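Local coordinates for protein trans-4-hydroxy-L-proline dehydratase (PDB 6VXC) that uses a glycyl radical to dehydrate trans-4-hydroxy-L-proline to (S)-1-pyrroline-5-carboxylate in anaerobic hydroxyproline degradation, at residues M21-R33 and L384-S396. Numbering follows the deposited sequence.
Sequences MARGTFERTKKLR and LDVMDEMKLIQPS
Arg33 and Arg23 both reach the C-terminal end of helix 378-390, where Glu389 O and Met390 O of the last turn, and Lys391 O just beyond it, accept side-chain donors, joining the N-terminal segment of this glycyl radical enzyme to the helix that leads into sheet strand 396-401. Arg33 grips Met390 O side-on with two nitrogens, NE at 2.7 Å and NH2 at 3.0 Å, both in the carbonyl plane. Arg33 NH2 also donates to Lys391 O (3.2 Å), approaching from above that carbonyl's plane. Leu392 CD2 lies over one face of this guanidinium and Arg23 CD over the opposite face. Arg33 reaches this far because CG stands anti to the backbone N (chi1 -174°) and the chain runs extended to NE. One residue back along the helix, Arg23 NH1 bonds Glu389 O at 2.9 Å, with Lys391 CD over a face of its guanidinium. Glu389 accepts a second bond, through its side chain: bent at chi2 (69°), it offers the anti side of OE2 to Gly24 N (3.0 Å), while a water bridges OE1 to Thr25 OG1. Met390 folds back, its SD against Gly24 CA and its CE against Arg33 CB. Farther out, Glu332 of helix 324-339 binds the hydroxyls of Thr25 and Thr29, and Lys30 NZ bridges the loop by donating to both Ala22 O and Gly24 O, each at 2.9 Å.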
ATOM      1  N   MET A  21      -6.641  -8.261  30.859  1.00 30.00           N
ATOM      2  CA  MET A  21      -7.913  -7.520  30.717  1.00 30.00           C
ATOM      3  C   MET A  21      -8.181  -7.260  29.208  1.00 30.00           C
ATOM      4  O   MET A  21      -8.060  -8.122  28.351  1.00 30.00           O
ATOM      5  CB  MET A  21      -7.702  -6.167  31.440  1.00 30.00           C
ATOM      6  N   ALA A  22      -8.640  -6.070  28.949  1.00 22.90           N
ATOM      7  CA  ALA A  22      -8.889  -5.417  27.706  1.00 18.03           C
ATOM      8  C   ALA A  22      -7.581  -4.818  27.233  1.00 18.62           C
ATOM      9  O   ALA A  22      -6.813  -4.374  28.023  1.00 18.20           O
ATOM     10  CB  ALA A  22      -9.905  -4.342  27.939  1.00 15.49           C
ATOM     11  N   ARG A  23      -7.379  -4.779  25.934  1.00 18.12           N
ATOM     12  CA  ARG A  23      -6.172  -4.229  25.375  1.00 14.94           C
ATOM     13  C   ARG A  23      -6.138  -2.714  25.489  1.00 13.33           C
ATOM     14  O   ARG A  23      -7.114  -2.074  25.364  1.00 17.09           O
ATOM     15  CB  ARG A  23      -5.920  -4.747  23.968  1.00 14.35           C
ATOM     16  CG  ARG A  23      -5.464  -6.171  23.912  1.00 14.65           C
ATOM     17  CD  ARG A  23      -5.206  -6.662  22.494  1.00 15.38           C
ATOM     18  NE  ARG A  23      -4.691  -8.007  22.484  1.00 14.55           N
ATOM     19  CZ  ARG A  23      -3.444  -8.341  22.694  1.00 14.50           C
ATOM     20  NH1 ARG A  23      -2.538  -7.446  22.925  1.00 15.35           N
ATOM     21  NH2 ARG A  23      -3.116  -9.589  22.683  1.00 17.12           N
ATOM     22  N   GLY A  24      -4.952  -2.187  25.692  1.00 15.00           N
ATOM     23  CA  GLY A  24      -4.761  -0.766  25.962  1.00 11.10           C
ATOM     24  C   GLY A  24      -4.044  -0.694  27.296  1.00 14.68           C
ATOM     25  O   GLY A  24      -4.371  -1.409  28.238  1.00 17.26           O
ATOM     26  N   THR A  25      -3.004   0.138  27.359  1.00 14.35           N
ATOM     27  CA  THR A  25      -2.204   0.232  28.578  1.00 14.16           C
ATOM     28  C   THR A  25      -2.923   1.017  29.668  1.00 15.10           C
ATOM     29  O   THR A  25      -2.728   0.745  30.854  1.00 17.14           O
ATOM     30  CB  THR A  25      -0.850   0.877  28.251  1.00 15.97           C
ATOM     31  OG1 THR A  25      -0.189   0.103  27.250  1.00 14.23           O
ATOM     32  CG2 THR A  25       0.056   0.961  29.478  1.00 14.89           C
ATOM     33  N   PHE A  26      -3.797   1.943  29.294  1.00 16.90           N
ATOM     34  CA  PHE A  26      -4.482   2.796  30.243  1.00 18.31           C
ATOM     35  C   PHE A  26      -5.984   2.687  30.055  1.00 19.55           C
ATOM     36  O   PHE A  26      -6.475   2.266  29.002  1.00 18.57           O
ATOM     37  CB  PHE A  26      -4.008   4.247  30.104  1.00 16.39           C
ATOM     38  CG  PHE A  26      -2.527   4.364  30.118  1.00 17.71           C
ATOM     39  CD1 PHE A  26      -1.839   4.386  31.326  1.00 20.18           C
ATOM     40  CD2 PHE A  26      -1.808   4.372  28.936  1.00 17.24           C
ATOM     41  CE1 PHE A  26      -0.463   4.461  31.357  1.00 16.24           C
ATOM     42  CE2 PHE A  26      -0.430   4.452  28.951  1.00 17.30           C
ATOM     43  CZ  PHE A  26       0.248   4.496  30.172  1.00 17.67           C
ATOM     44  N   GLU A  27      -6.709   3.064  31.107  1.00 17.51           N
ATOM     45  CA  GLU A  27      -8.161   3.028  31.025  1.00 20.43           C
ATOM     46  C   GLU A  27      -8.660   3.836  29.834  1.00 18.41           C
ATOM     47  O   GLU A  27      -9.571   3.403  29.122  1.00 19.62           O
ATOM     48  CB  GLU A  27      -8.772   3.581  32.316  1.00 28.04           C
ATOM     49  CG  GLU A  27      -8.522   2.746  33.549  1.00 27.20           C
ATOM     50  CD  GLU A  27      -9.096   1.347  33.419  1.00 31.84           C
ATOM     51  OE1 GLU A  27     -10.321   1.224  33.201  1.00 43.81           O
ATOM     52  OE2 GLU A  27      -8.325   0.369  33.504  1.00 35.14           O
ATOM     53  N   ARG A  28      -8.057   4.994  29.578  1.00 18.48           N
ATOM     54  CA  ARG A  28      -8.465   5.795  28.425  1.00 18.45           C
ATOM     55  C   ARG A  28      -8.356   5.006  27.123  1.00 18.06           C
ATOM     56  O   ARG A  28      -9.325   4.912  26.361  1.00 19.58           O
ATOM     57  CB  ARG A  28      -7.623   7.068  28.340  1.00 18.23           C
ATOM     58  CG  ARG A  28      -7.973   7.971  27.150  1.00 17.26           C
ATOM     59  CD  ARG A  28      -6.857   8.972  26.873  1.00 17.74           C
ATOM     60  NE  ARG A  28      -6.542   9.816  28.025  1.00 17.31           N
ATOM     61  CZ  ARG A  28      -7.271  10.847  28.441  1.00 22.00           C
ATOM     62  NH1 ARG A  28      -6.883  11.537  29.510  1.00 21.21           N
ATOM     63  NH2 ARG A  28      -8.373  11.204  27.796  1.00 19.21           N
ATOM     64  N   THR A  29      -7.187   4.411  26.865  1.00 18.93           N
ATOM     65  CA  THR A  29      -6.953   3.793  25.567  1.00 17.94           C
ATOM     66  C   THR A  29      -7.668   2.454  25.440  1.00 16.71           C
ATOM     67  O   THR A  29      -8.034   2.061  24.331  1.00 16.42           O
ATOM     68  CB  THR A  29      -5.447   3.657  25.313  1.00 15.41           C
ATOM     69  OG1 THR A  29      -4.841   2.867  26.338  1.00 18.02           O
ATOM     70  CG2 THR A  29      -4.780   5.036  25.280  1.00 14.78           C
ATOM     71  N   LYS A  30      -7.938   1.777  26.557  1.00 17.92           N
ATOM     72  CA  LYS A  30      -8.809   0.602  26.522  1.00 16.73           C
ATOM     73  C   LYS A  30     -10.196   0.961  25.997  1.00 15.60           C
ATOM     74  O   LYS A  30     -10.779   0.218  25.200  1.00 17.85           O
ATOM     75  CB  LYS A  30      -8.934  -0.007  27.918  1.00 15.43           C
ATOM     76  CG  LYS A  30      -7.666  -0.562  28.534  1.00 17.83           C
ATOM     77  CD  LYS A  30      -7.939  -0.947  29.984  1.00 17.96           C
ATOM     78  CE  LYS A  30      -6.692  -1.413  30.726  1.00 16.70           C
ATOM     79  NZ  LYS A  30      -6.106  -2.655  30.212  1.00 16.94           N
ATOM     80  N   LYS A  31     -10.747   2.080  26.467  1.00 16.06           N
ATOM     81  CA  LYS A  31     -12.060   2.558  26.039  1.00 17.96           C
ATOM     82  C   LYS A  31     -12.050   2.991  24.576  1.00 15.59           C
ATOM     83  O   LYS A  31     -12.973   2.669  23.814  1.00 16.18           O
ATOM     84  CB  LYS A  31     -12.490   3.722  26.944  1.00 23.28           C
ATOM     85  CG  LYS A  31     -13.753   4.466  26.495  1.00 21.02           C
ATOM     86  CD  LYS A  31     -14.231   5.510  27.526  1.00 29.22           C
ATOM     87  CE  LYS A  31     -13.216   6.631  27.734  1.00 33.76           C
ATOM     88  NZ  LYS A  31     -13.703   7.683  28.692  1.00 34.19           N
ATOM     89  N   LEU A  32     -11.031   3.752  24.178  1.00 15.44           N
ATOM     90  CA  LEU A  32     -10.923   4.174  22.786  1.00 13.78           C
ATOM     91  C   LEU A  32     -10.775   2.973  21.859  1.00 14.37           C
ATOM     92  O   LEU A  32     -11.369   2.945  20.777  1.00 15.28           O
ATOM     93  CB  LEU A  32      -9.759   5.150  22.615  1.00 13.60           C
ATOM     94  CG  LEU A  32      -9.942   6.571  23.183  1.00 14.64           C
ATOM     95  CD1 LEU A  32      -8.620   7.339  23.255  1.00 11.66           C
ATOM     96  CD2 LEU A  32     -10.976   7.358  22.373  1.00 14.48           C
ATOM     97  N   ARG A  33     -10.012   1.956  22.275  1.00 14.53           N
ATOM     98  CA  ARG A  33      -9.852   0.780  21.424  1.00 12.01           C
ATOM     99  C   ARG A  33     -11.165   0.027  21.268  1.00 15.63           C
ATOM    100  O   ARG A  33     -11.494  -0.433  20.168  1.00 16.33           O
ATOM    101  CB  ARG A  33      -8.772  -0.153  21.984  1.00 12.61           C
ATOM    102  CG  ARG A  33      -8.450  -1.345  21.075  1.00 13.58           C
ATOM    103  CD  ARG A  33      -7.574  -2.377  21.758  1.00 13.17           C
ATOM    104  NE  ARG A  33      -7.095  -3.385  20.813  1.00 13.63           N
ATOM    105  CZ  ARG A  33      -7.790  -4.457  20.437  1.00 15.33           C
ATOM    106  NH1 ARG A  33      -9.006  -4.666  20.925  1.00 11.50           N
ATOM    107  NH2 ARG A  33      -7.264  -5.317  19.564  1.00 14.32           N
ATOM    108  N   LEU A 384       7.131  -0.101  19.651  1.00 11.04           N
ATOM    109  CA  LEU A 384       7.013  -1.555  19.759  1.00 12.22           C
ATOM    110  C   LEU A 384       6.072  -1.957  20.894  1.00 12.08           C
ATOM    111  O   LEU A 384       5.241  -2.859  20.727  1.00 12.92           O
ATOM    112  CB  LEU A 384       8.390  -2.192  19.935  1.00 11.11           C
ATOM    113  CG  LEU A 384       9.361  -2.161  18.753  1.00 13.47           C
ATOM    114  CD1 LEU A 384      10.541  -3.090  19.018  1.00 12.61           C
ATOM    115  CD2 LEU A 384       8.663  -2.544  17.442  1.00 13.08           C
ATOM    116  N   ASP A 385       6.152  -1.266  22.038  1.00 11.78           N
ATOM    117  CA  ASP A 385       5.227  -1.558  23.130  1.00 13.33           C
ATOM    118  C   ASP A 385       3.776  -1.274  22.736  1.00 11.73           C
ATOM    119  O   ASP A 385       2.876  -2.045  23.091  1.00 14.18           O
ATOM    120  CB  ASP A 385       5.587  -0.757  24.387  1.00 12.56           C
ATOM    121  CG  ASP A 385       6.833  -1.274  25.088  1.00 15.90           C
ATOM    122  OD1 ASP A 385       7.224  -2.441  24.862  1.00 19.55           O
ATOM    123  OD2 ASP A 385       7.419  -0.504  25.871  1.00 17.22           O
ATOM    124  N   VAL A 386       3.506  -0.151  22.052  1.00 14.30           N
ATOM    125  CA  VAL A 386       2.102   0.130  21.751  1.00 11.22           C
ATOM    126  C   VAL A 386       1.572  -0.814  20.665  1.00 12.41           C
ATOM    127  O   VAL A 386       0.415  -1.251  20.732  1.00 15.34           O
ATOM    128  CB  VAL A 386       1.836   1.618  21.404  1.00 16.56           C
ATOM    129  CG1 VAL A 386       3.010   2.541  21.708  1.00 15.79           C
ATOM    130  CG2 VAL A 386       1.260   1.806  20.004  1.00 11.72           C
ATOM    131  N   MET A 387       2.383  -1.159  19.656  1.00 13.20           N
ATOM    132  CA  MET A 387       1.844  -2.066  18.640  1.00 11.19           C
ATOM    133  C   MET A 387       1.571  -3.445  19.241  1.00 11.90           C
ATOM    134  O   MET A 387       0.542  -4.068  18.941  1.00 12.80           O
ATOM    135  CB  MET A 387       2.776  -2.155  17.422  1.00 10.53           C
ATOM    136  CG  MET A 387       4.062  -2.928  17.624  1.00 11.84           C
ATOM    137  SD  MET A 387       4.983  -3.251  16.098  1.00 14.63           S
ATOM    138  CE  MET A 387       3.879  -4.416  15.283  1.00 10.46           C
ATOM    139  N   ASP A 388       2.447  -3.891  20.144  1.00 13.07           N
ATOM    140  CA  ASP A 388       2.261  -5.146  20.868  1.00 12.07           C
ATOM    141  C   ASP A 388       0.972  -5.113  21.688  1.00 13.87           C
ATOM    142  O   ASP A 388       0.100  -5.977  21.540  1.00 14.86           O
ATOM    143  CB  ASP A 388       3.490  -5.352  21.759  1.00 11.84           C
ATOM    144  CG  ASP A 388       3.624  -6.747  22.338  1.00 14.28           C
ATOM    145  OD1 ASP A 388       2.923  -7.689  21.909  1.00 17.16           O
ATOM    146  OD2 ASP A 388       4.492  -6.888  23.237  1.00 15.32           O
ATOM    147  N   GLU A 389       0.802  -4.076  22.510  1.00 12.09           N
ATOM    148  CA  GLU A 389      -0.386  -3.989  23.355  1.00 12.21           C
ATOM    149  C   GLU A 389      -1.663  -3.848  22.527  1.00 13.63           C
ATOM    150  O   GLU A 389      -2.648  -4.550  22.768  1.00 15.27           O
ATOM    151  CB  GLU A 389      -0.264  -2.810  24.322  1.00 14.52           C
ATOM    152  CG  GLU A 389      -1.519  -2.619  25.193  1.00 13.20           C
ATOM    153  CD  GLU A 389      -1.712  -3.746  26.206  1.00 13.97           C
ATOM    154  OE1 GLU A 389      -0.697  -4.224  26.749  1.00 19.34           O
ATOM    155  OE2 GLU A 389      -2.863  -4.155  26.441  1.00 14.81           O
ATOM    156  N   MET A 390      -1.674  -2.934  21.552  1.00 14.60           N
ATOM    157  CA  MET A 390      -2.931  -2.593  20.879  1.00 11.94           C
ATOM    158  C   MET A 390      -3.434  -3.701  19.947  1.00 12.83           C
ATOM    159  O   MET A 390      -4.651  -3.872  19.797  1.00 16.64           O
ATOM    160  CB  MET A 390      -2.767  -1.288  20.098  1.00 11.13           C
ATOM    161  CG  MET A 390      -2.457  -0.067  20.988  1.00 13.03           C
ATOM    162  SD  MET A 390      -3.589   0.155  22.381  1.00 18.45           S
ATOM    163  CE  MET A 390      -5.009   0.855  21.568  1.00 15.72           C
ATOM    164  N   LYS A 391      -2.536  -4.449  19.321  1.00 13.71           N
ATOM    165  CA  LYS A 391      -2.878  -5.520  18.386  1.00 12.83           C
ATOM    166  C   LYS A 391      -3.978  -5.084  17.401  1.00 13.40           C
ATOM    167  O   LYS A 391      -5.021  -5.718  17.259  1.00 13.71           O
ATOM    168  CB  LYS A 391      -3.276  -6.786  19.149  1.00 13.14           C
ATOM    169  CG  LYS A 391      -3.253  -8.060  18.289  1.00 12.44           C
ATOM    170  CD  LYS A 391      -3.654  -9.333  19.053  1.00 13.26           C
ATOM    171  CE  LYS A 391      -3.679 -10.535  18.109  1.00 16.44           C
ATOM    172  NZ  LYS A 391      -3.841 -11.856  18.792  1.00 29.65           N
ATOM    173  N   LEU A 392      -3.702  -3.982  16.695  1.00 12.80           N
ATOM    174  CA  LEU A 392      -4.594  -3.435  15.674  1.00 11.29           C
ATOM    175  C   LEU A 392      -3.966  -3.585  14.294  1.00 11.14           C
ATOM    176  O   LEU A 392      -2.759  -3.385  14.126  1.00 11.34           O
ATOM    177  CB  LEU A 392      -4.896  -1.958  15.940  1.00  9.44           C
ATOM    178  CG  LEU A 392      -5.618  -1.632  17.261  1.00 10.12           C
ATOM    179  CD1 LEU A 392      -5.651  -0.123  17.489  1.00 10.33           C
ATOM    180  CD2 LEU A 392      -7.029  -2.251  17.334  1.00 11.44           C
ATOM    181  N   ILE A 393      -4.783  -3.948  13.300  1.00 11.07           N
ATOM    182  CA  ILE A 393      -4.235  -4.168  11.960  1.00 12.48           C
ATOM    183  C   ILE A 393      -3.982  -2.876  11.199  1.00 12.17           C
ATOM    184  O   ILE A 393      -3.306  -2.906  10.163  1.00 13.36           O
ATOM    185  CB  ILE A 393      -5.128  -5.109  11.121  1.00 10.71           C
ATOM    186  CG1 ILE A 393      -6.545  -4.561  10.963  1.00 14.46           C
ATOM    187  CG2 ILE A 393      -5.129  -6.511  11.702  1.00 13.15           C
ATOM    188  CD1 ILE A 393      -7.435  -5.473  10.118  1.00 13.67           C
ATOM    189  N   GLN A 394      -4.476  -1.752  11.697  1.00 11.85           N
ATOM    190  CA  GLN A 394      -4.041  -0.432  11.250  1.00 12.08           C
ATOM    191  C   GLN A 394      -3.552   0.322  12.477  1.00 11.02           C
ATOM    192  O   GLN A 394      -4.175   0.228  13.520  1.00 11.42           O
ATOM    193  CB  GLN A 394      -5.175   0.352  10.601  1.00 12.35           C
ATOM    194  CG  GLN A 394      -5.782  -0.255   9.353  1.00 15.61           C
ATOM    195  CD  GLN A 394      -6.412   0.826   8.473  1.00 15.92           C
ATOM    196  OE1 GLN A 394      -5.729   1.425   7.644  1.00 15.97           O
ATOM    197  NE2 GLN A 394      -7.704   1.070   8.645  1.00 12.33           N
ATOM    198  N   PRO A 395      -2.433   1.046  12.372  1.00  8.84           N
ATOM    199  CA  PRO A 395      -1.553   1.153  11.216  1.00  7.47           C
ATOM    200  C   PRO A 395      -0.768  -0.141  11.006  1.00  9.97           C
ATOM    201  O   PRO A 395      -0.832  -1.070  11.821  1.00 14.55           O
ATOM    202  CB  PRO A 395      -0.607   2.285  11.603  1.00  7.79           C
ATOM    203  CG  PRO A 395      -0.501   2.148  13.104  1.00  8.28           C
ATOM    204  CD  PRO A 395      -1.878   1.741  13.548  1.00  9.09           C
ATOM    205  N   SER A 396      -0.027  -0.181   9.911  1.00 10.82           N
ATOM    206  CA  SER A 396       0.858  -1.293   9.598  1.00 11.39           C
ATOM    207  C   SER A 396       2.215  -0.949  10.206  1.00 11.72           C
ATOM    208  O   SER A 396       3.007  -0.205   9.615  1.00 11.16           O
ATOM    209  CB  SER A 396       0.900  -1.501   8.084  1.00 13.36           C
ATOM    210  OG  SER A 396       1.726  -2.572   7.704  1.00 17.74           O
TER
HETATM  211  O   HOH W   1       0.374  -8.043  24.086  1.00 20.79           O
HETATM  212  O   HOH W   2       0.856  -2.209  27.932  1.00 16.01           O